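Local coordinates for DPS family protein (PDB 3IQ1) that probably binds and oxidises iron, as a twelve-subunit member of the Dps branch of the ferritin-like superfamily, at residues I9-T13 and T14-K18; F56-I59 and Y60-Q64; S115-L118 and H119-R122. One frame throughout, in Å; residues are numbered along the deposited sequence.

Contact 1 (I9-T13 and T14-K18); sequences IGLDT and TQSQK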
loop_
_atom_site.group_PDB
_atom_site.type_symbol
_atom_site.label_atom_id
_atom_site.label_comp_id
_atom_site.label_asym_id
_atom_site.label_seq_id
_atom_site.Cartn_x
_atom_site.Cartn_y
_atom_site.Cartn_z
ATOM N N ILE B 9 -9.411 35.441 14.202
ATOM C CA ILE B 9 -9.869 34.225 14.856
ATOM C C ILE B 9 -10.669 34.526 16.139
ATOM O O ILE B 9 -11.098 33.594 16.831
ATOM C CB ILE B 9 -8.742 33.182 15.115
ATOM C CG1 ILE B 9 -7.712 33.716 16.116
ATOM C CG2 ILE B 9 -8.124 32.783 13.773
ATOM C CD1 ILE B 9 -6.740 32.600 16.631
ATOM N N GLY B 10 -10.884 35.802 16.438
ATOM C CA GLY B 10 -11.721 36.195 17.557
ATOM C C GLY B 10 -11.042 36.338 18.917
ATOM O O GLY B 10 -11.739 36.482 19.939
ATOM N N LEU B 11 -9.715 36.287 18.935
ATOM C CA LEU B 11 -8.910 36.490 20.158
ATOM C C LEU B 11 -8.537 37.941 20.317
ATOM O O LEU B 11 -8.601 38.728 19.358
ATOM C CB LEU B 11 -7.682 35.575 20.205
ATOM C CG LEU B 11 -8.006 34.078 20.162
ATOM C CD1 LEU B 11 -6.705 33.308 20.310
ATOM C CD2 LEU B 11 -9.050 33.621 21.195
ATOM N N ASP B 12 -8.257 38.344 21.558
ATOM C CA ASP B 12 -7.796 39.725 21.809
ATOM C C ASP B 12 -6.533 40.012 21.003
ATOM O O ASP B 12 -5.538 39.257 21.025
ATOM C CB ASP B 12 -7.449 39.889 23.291
ATOM C CG ASP B 12 -7.000 41.279 23.649
ATOM O OD1 ASP B 12 -7.868 42.155 23.817
ATOM O OD2 ASP B 12 -5.814 41.516 23.839
ATOM N N THR B 13 -6.522 41.142 20.332
ATOM C CA THR B 13 -5.383 41.478 19.486
ATOM C C THR B 13 -4.066 41.660 20.268
ATOM O O THR B 13 -3.024 41.125 19.889
ATOM C CB THR B 13 -5.684 42.719 18.645
ATOM O OG1 THR B 13 -6.782 42.444 17.756
ATOM C CG2 THR B 13 -4.443 43.125 17.846
ATOM N N THR B 14 -4.098 42.440 21.335
ATOM C CA THR B 14 -2.879 42.710 22.098
ATOM C C THR B 14 -2.287 41.467 22.691
ATOM O O THR B 14 -1.067 41.236 22.637
ATOM C CB THR B 14 -3.154 43.704 23.251
ATOM O OG1 THR B 14 -3.649 44.881 22.670
ATOM C CG2 THR B 14 -1.858 44.036 23.985
ATOM N N GLN B 15 -3.136 40.638 23.266
ATOM C CA GLN B 15 -2.637 39.424 23.894
ATOM C C GLN B 15 -2.113 38.467 22.851
ATOM O O GLN B 15 -1.117 37.775 23.072
ATOM C CB GLN B 15 -3.738 38.744 24.709
ATOM C CG GLN B 15 -4.165 39.532 25.903
ATOM C CD GLN B 15 -5.545 39.155 26.450
ATOM O OE1 GLN B 15 -6.186 38.194 26.028
ATOM N NE2 GLN B 15 -5.985 39.930 27.428
ATOM N N SER B 16 -2.756 38.437 21.683
ATOM C CA SER B 16 -2.334 37.563 20.624
ATOM C C SER B 16 -0.974 38.004 20.081
ATOM O O SER B 16 -0.117 37.164 19.765
ATOM C CB SER B 16 -3.368 37.460 19.504
ATOM O OG SER B 16 -4.559 36.848 19.978
ATOM N N GLN B 17 -0.779 39.320 19.982
ATOM C CA GLN B 17 0.504 39.804 19.494
ATOM C C GLN B 17 1.643 39.502 20.494
ATOM O O GLN B 17 2.767 39.182 20.088
ATOM C CB GLN B 17 0.437 41.283 19.148
ATOM C CG GLN B 17 1.747 41.801 18.539
ATOM C CD GLN B 17 2.083 41.087 17.221
ATOM O OE1 GLN B 17 1.236 41.072 16.260
ATOM N NE2 GLN B 17 3.302 40.454 17.166
ATOM N N LYS B 18 1.371 39.557 21.796
ATOM C CA LYS B 18 2.378 39.190 22.784
ATOM C C LYS B 18 2.749 37.722 22.633
ATOM O O LYS B 18 3.942 37.353 22.658
ATOM C CB LYS B 18 1.847 39.445 24.182
ATOM C CG LYS B 18 2.830 39.148 25.317
ATOM C CD LYS B 18 2.343 39.783 26.624
ATOM C CE LYS B 18 2.994 39.166 27.857
ATOM N NZ LYS B 18 2.512 39.841 29.090
HETATM O O HOH W 1 -6.720 44.029 21.858
HETATM O O HOH W 2 -7.883 36.480 23.809
#
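Asp12 meets the first turn of helix 13-43 with both its side chain and its carbonyl group. The capping bond comes first: Gln15 N donates to Asp12 OD2 over 2.9 Å, with an N-H...O angle of 160°, and the carboxylate receives it on the anti lone pair of OD2. This is possible because CG stands opposite the backbone N (chi1 -179°), which folds the carboxylate over the helix start. A negative group here would also be expected to interact favourably with the helix dipole.

Asp12 O is gripped twice by one residue. Ser16 N donates to Asp12 O from 3.0 Å and Ser16 OG to the same oxygen from 2.8 Å, arriving from opposite faces of the carbonyl plane. Ser16 OG also touches Leu11 CB at 3.4 Å. One step on, Gln17 N closes the next helical turn onto Thr13 O.

Van der Waals contact and water complete the cap. The Gln15 side chain runs across that of Asp12 at about a right angle, its CG 3.3 Å from Asp12 OD2, and the amide and carboxylate planes are turned 41° apart. One water accepts from Asp12 N and donates to Gln15 OE1; another accepts from Thr14 N and gives a weak bond to Asp12 OD1.

Thr13 OG1 is bonded to Met4 O, while Leu11 packs on Arg122 of a second subunit, so the first residue of the helix is tied to the N-terminal residues, and the loop before it meets a neighbour. The arrangement is a classic aspartate N-cap, opening the first long helix of the ferritin-like bundle.

Contact 2 (F56-I59 and Y60-Q64); sequences FEEI and YTDLQ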
loop_
_atom_site.group_PDB
_atom_site.type_symbol
_atom_site.label_atom_id
_atom_site.label_comp_id
_atom_site.label_asym_id
_atom_site.label_seq_id
_atom_site.Cartn_x
_atom_site.Cartn_y
_atom_site.Cartn_z
ATOM N N PHE B 56 19.975 11.531 13.804
ATOM C CA PHE B 56 19.974 12.984 13.632
ATOM C C PHE B 56 18.981 13.379 12.544
ATOM O O PHE B 56 18.306 14.399 12.674
ATOM C CB PHE B 56 21.363 13.524 13.370
ATOM C CG PHE B 56 22.312 13.380 14.543
ATOM C CD1 PHE B 56 21.897 13.596 15.847
ATOM C CD2 PHE B 56 23.622 13.090 14.331
ATOM C CE1 PHE B 56 22.807 13.451 16.905
ATOM C CE2 PHE B 56 24.508 12.973 15.346
ATOM C CZ PHE B 56 24.102 13.136 16.644
ATOM N N GLU B 57 18.913 12.610 11.457
ATOM C CA GLU B 57 17.904 12.858 10.435
ATOM C C GLU B 57 16.470 12.725 10.971
ATOM O O GLU B 57 15.615 13.564 10.677
ATOM C CB GLU B 57 18.133 11.957 9.211
ATOM C CG GLU B 57 17.144 12.154 8.121
ATOM C CD GLU B 57 17.344 11.197 6.944
ATOM O OE1 GLU B 57 17.639 9.999 7.158
ATOM O OE2 GLU B 57 17.084 11.629 5.820
ATOM N N GLU B 58 16.204 11.697 11.773
ATOM C CA GLU B 58 14.896 11.560 12.408
ATOM C C GLU B 58 14.573 12.814 13.217
ATOM O O GLU B 58 13.468 13.349 13.144
ATOM C CB GLU B 58 14.911 10.327 13.302
ATOM C CG GLU B 58 13.673 10.118 14.033
ATOM C CD GLU B 58 13.769 8.971 15.021
ATOM O OE1 GLU B 58 14.710 8.175 14.911
ATOM O OE2 GLU B 58 12.860 8.867 15.862
ATOM N N ILE B 59 15.547 13.259 13.979
ATOM C CA ILE B 59 15.368 14.388 14.884
ATOM C C ILE B 59 15.128 15.695 14.111
ATOM O O ILE B 59 14.152 16.399 14.397
ATOM C CB ILE B 59 16.497 14.506 15.873
ATOM C CG1 ILE B 59 16.354 13.303 16.854
ATOM C CG2 ILE B 59 16.430 15.871 16.559
ATOM C CD1 ILE B 59 17.469 13.123 17.830
ATOM N N TYR B 60 15.960 16.000 13.106
ATOM C CA TYR B 60 15.702 17.229 12.347
ATOM C C TYR B 60 14.433 17.210 11.473
ATOM O O TYR B 60 13.812 18.264 11.263
ATOM C CB TYR B 60 16.922 17.734 11.570
ATOM C CG TYR B 60 17.375 16.995 10.342
ATOM C CD1 TYR B 60 18.644 16.493 10.278
ATOM C CD2 TYR B 60 16.578 16.897 9.235
ATOM C CE1 TYR B 60 19.094 15.866 9.149
ATOM C CE2 TYR B 60 17.019 16.264 8.070
ATOM C CZ TYR B 60 18.283 15.776 8.041
ATOM O OH TYR B 60 18.745 15.156 6.879
ATOM N N THR B 61 13.990 16.023 11.057
ATOM C CA THR B 61 12.753 15.854 10.312
ATOM C C THR B 61 11.566 16.250 11.206
ATOM O O THR B 61 10.633 16.936 10.753
ATOM C CB THR B 61 12.651 14.422 9.786
ATOM O OG1 THR B 61 13.713 14.217 8.842
ATOM C CG2 THR B 61 11.345 14.215 9.064
ATOM N N ASP B 62 11.590 15.783 12.444
ATOM C CA ASP B 62 10.546 16.093 13.444
ATOM C C ASP B 62 10.607 17.611 13.784
ATOM O O ASP B 62 9.579 18.278 13.879
ATOM C CB ASP B 62 10.715 15.195 14.679
ATOM C CG ASP B 62 10.246 13.735 14.448
ATOM O OD1 ASP B 62 9.423 13.502 13.500
ATOM O OD2 ASP B 62 10.661 12.804 15.201
ATOM N N LEU B 63 11.816 18.192 13.895
ATOM C CA LEU B 63 11.918 19.645 14.128
ATOM C C LEU B 63 11.315 20.462 13.000
ATOM O O LEU B 63 10.669 21.490 13.237
ATOM C CB LEU B 63 13.381 20.064 14.335
ATOM C CG LEU B 63 14.188 19.630 15.582
ATOM C CD1 LEU B 63 15.660 20.053 15.513
ATOM C CD2 LEU B 63 13.501 20.201 16.868
ATOM N N GLN B 64 11.495 19.970 11.765
ATOM C CA GLN B 64 11.014 20.672 10.587
ATOM C C GLN B 64 9.489 20.695 10.613
ATOM O O GLN B 64 8.899 21.749 10.322
ATOM C CB GLN B 64 11.502 20.023 9.303
ATOM C CG GLN B 64 11.000 20.802 8.103
ATOM C CD GLN B 64 12.037 21.766 7.603
ATOM O OE1 GLN B 64 12.708 22.460 8.368
ATOM N NE2 GLN B 64 12.211 21.786 6.286
HETATM O O HOH W 3 17.028 14.537 5.150
HETATM O O HOH W 4 11.270 12.066 12.063
HETATM O O HOH W 5 10.205 10.161 15.017
#
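Phe56 O receives the amide of Tyr60 over 2.9 Å in a nearly straight bond (N-H...O 172°), the first of four consecutive i to i+4 links. The Phe56 ring turns away from this turn and packs on Met107 and Leu110 of helix 103-131.

Glu57 meets the Tyr60 side chain with both backbone and side chain. Its CA lies over one face of the Tyr60 ring, 3.7 Å from the centroid, in a CH-pi contact displaced toward the rim. Tyr60 adopts chi1 73°, placing CG between its own N and carbonyl carbon and laying the ring back along the preceding turn. The Glu57 chain, extended, follows the ring outward until CG is 3.6 Å from Tyr60 OH. A water at the ring edge joins the two ends, accepting from the hydroxyl and donating to Glu57 OE2. Glu57 O, meanwhile, takes both Thr61 N and Thr61 OG1, the hydroxyl at 2.7 Å and the amide on opposite faces of the carbonyl plane.

Glu58 O accepts from Asp62 N. The acidic groups of Glu58 and Asp62 stand near each other, OE2 to OD2 4.6 Å; a water donating to both of these oxygens bridges them, and Lys55 forms a salt bridge with Glu58. These should ease the like-charge repulsion.

Leu63 N donates to Ile59 O at 3.0 Å. On this buried side Ile59 CG2 approaches Leu63 CD1 to 4.4 Å; Ile59 also packs on Leu110, and Leu63 on Phe33 of helix 13-43.

Tyr60 continues the inward layer, its ring edge-to-face with that of His41. Solvent-exposed acidic residues on one side and aromatic and aliphatic ones on the other make this an amphipathic helix of the ferritin-like four-helix bundle.

Contact 3 (S115-L118 and H119-R122); sequences SILL and HQQR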
loop_
_atom_site.group_PDB
_atom_site.type_symbol
_atom_site.label_atom_id
_atom_site.label_comp_id
_atom_site.label_asym_id
_atom_site.label_seq_id
_atom_site.Cartn_x
_atom_site.Cartn_y
_atom_site.Cartn_z
ATOM N N SER B 115 16.498 21.535 26.101
ATOM C CA SER B 115 16.189 22.084 27.365
ATOM C C SER B 115 15.680 23.557 27.281
ATOM O O SER B 115 14.755 23.935 28.007
ATOM C CB SER B 115 17.340 21.794 28.337
ATOM O OG SER B 115 17.471 20.333 28.515
ATOM N N ILE B 116 16.247 24.353 26.374
ATOM C CA ILE B 116 15.787 25.711 26.025
ATOM C C ILE B 116 14.393 25.696 25.372
ATOM O O ILE B 116 13.505 26.434 25.776
ATOM C CB ILE B 116 16.819 26.446 25.123
ATOM C CG1 ILE B 116 18.041 26.811 25.982
ATOM C CG2 ILE B 116 16.195 27.644 24.509
ATOM C CD1 ILE B 116 19.223 27.305 25.217
ATOM N N LEU B 117 14.181 24.841 24.387
ATOM C CA LEU B 117 12.858 24.746 23.783
ATOM C C LEU B 117 11.812 24.428 24.856
ATOM O O LEU B 117 10.734 25.006 24.890
ATOM C CB LEU B 117 12.832 23.706 22.643
ATOM C CG LEU B 117 13.787 23.976 21.478
ATOM C CD1 LEU B 117 13.511 22.908 20.389
ATOM C CD2 LEU B 117 13.619 25.398 20.935
ATOM N N LEU B 118 12.078 23.434 25.703
ATOM C CA LEU B 118 11.076 23.047 26.697
ATOM C C LEU B 118 10.764 24.199 27.627
ATOM O O LEU B 118 9.616 24.444 27.938
ATOM C CB LEU B 118 11.569 21.857 27.531
ATOM C CG LEU B 118 11.476 20.502 26.865
ATOM C CD1 LEU B 118 12.238 19.473 27.663
ATOM C CD2 LEU B 118 10.047 20.021 26.630
ATOM N N HIS B 119 11.806 24.887 28.092
ATOM C CA HIS B 119 11.658 25.998 29.031
ATOM C C HIS B 119 10.790 27.076 28.380
ATOM O O HIS B 119 9.850 27.605 29.013
ATOM C CB HIS B 119 13.060 26.497 29.358
ATOM C CG HIS B 119 13.123 27.520 30.422
ATOM N ND1 HIS B 119 12.950 28.858 30.158
ATOM C CD2 HIS B 119 13.444 27.422 31.734
ATOM C CE1 HIS B 119 13.083 29.538 31.279
ATOM N NE2 HIS B 119 13.418 28.698 32.246
ATOM N N GLN B 120 11.083 27.415 27.131
ATOM C CA GLN B 120 10.347 28.497 26.425
ATOM C C GLN B 120 8.920 28.080 26.136
ATOM O O GLN B 120 7.991 28.861 26.286
ATOM C CB GLN B 120 10.987 28.875 25.103
ATOM C CG GLN B 120 12.004 29.830 25.088
ATOM C CD GLN B 120 12.327 30.066 23.603
ATOM O OE1 GLN B 120 12.696 29.127 22.920
ATOM N NE2 GLN B 120 12.033 31.195 23.113
ATOM N N GLN B 121 8.729 26.796 25.779
ATOM C CA GLN B 121 7.380 26.274 25.519
ATOM C C GLN B 121 6.523 26.265 26.781
ATOM O O GLN B 121 5.359 26.602 26.697
ATOM C CB GLN B 121 7.463 24.907 24.860
ATOM C CG GLN B 121 8.030 25.048 23.454
ATOM C CD GLN B 121 8.589 23.845 22.772
ATOM O OE1 GLN B 121 8.779 23.900 21.572
ATOM N NE2 GLN B 121 8.738 22.714 23.468
ATOM N N ARG B 122 7.086 25.952 27.955
ATOM C CA ARG B 122 6.348 26.012 29.195
ATOM C C ARG B 122 5.922 27.464 29.548
ATOM O O ARG B 122 4.817 27.715 30.017
ATOM C CB ARG B 122 7.190 25.432 30.313
ATOM C CG ARG B 122 7.385 23.911 30.158
ATOM C CD ARG B 122 8.417 23.419 31.120
ATOM N NE ARG B 122 8.590 21.972 31.014
ATOM C CZ ARG B 122 9.754 21.337 31.068
ATOM N NH1 ARG B 122 10.896 22.019 31.260
ATOM N NH2 ARG B 122 9.788 19.989 30.951
#
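Four successive i to i+4 backbone bonds join residues 115-118 to 119-122 in regular alpha-helix: His119 N to Ser115 O (3.1 Å, the longest of the four), Gln120 N to Ile116 O, Gln121 N to Leu117 O (2.8 Å) and Arg122 N to Leu118 O.

Among the side chains, Leu118 and Arg122 make the main pairing. With CG beside its own backbone N (chi1 -69°) and the chain extended from there to NE, the arginine runs back alongside the preceding turn, so that Leu118 CB sits over one face of the guanidinium, toward its rim, 3.8 Å from Arg122 NH1. Arg122 NH2 also lies 4.1 Å from Leu118 CD1. That guanidinium is held by a salt bridge to Glu148 and by a hydrogen bond to Ile9 O of a fourth subunit, which probably helps to fix the orientation of its flat face against the leucine. Helix 103-131 thus serves as one of the long helices of the ferritin-like bundle and as a subunit interface at once.

Gln121 presses its CG onto Leu117 O at 3.1 Å. Its buried amide is satisfied at both ends, OE1 by Tyr30 OH and NE2 by Gln147 OE1, linking helices 13-43 and 134-158 across this one. Leu117, beside it, packs on Tyr30 and Phe33.

Overall arrangement
The three contacts follow one another along the chain without touching. Contacts 1 and 2 lie on opposite sides of the chain's centre, with their own centres 31 Å apart, whereas contacts 2 and 3 are the nearest pair, about 4 Å between closest atoms and 17 Å between centres. Phe33 of helix 13-43 lies between these two, packing on Leu63 of contact 2 and Leu117 of contact 3. Contacts 1 and 3 are 22 Å apart by centres within a subunit, yet they meet between subunits: the loop of contact 1 in one chain reaches the Arg122 end of contact 3 in another, a connection that helps join the twelve-chain assembly.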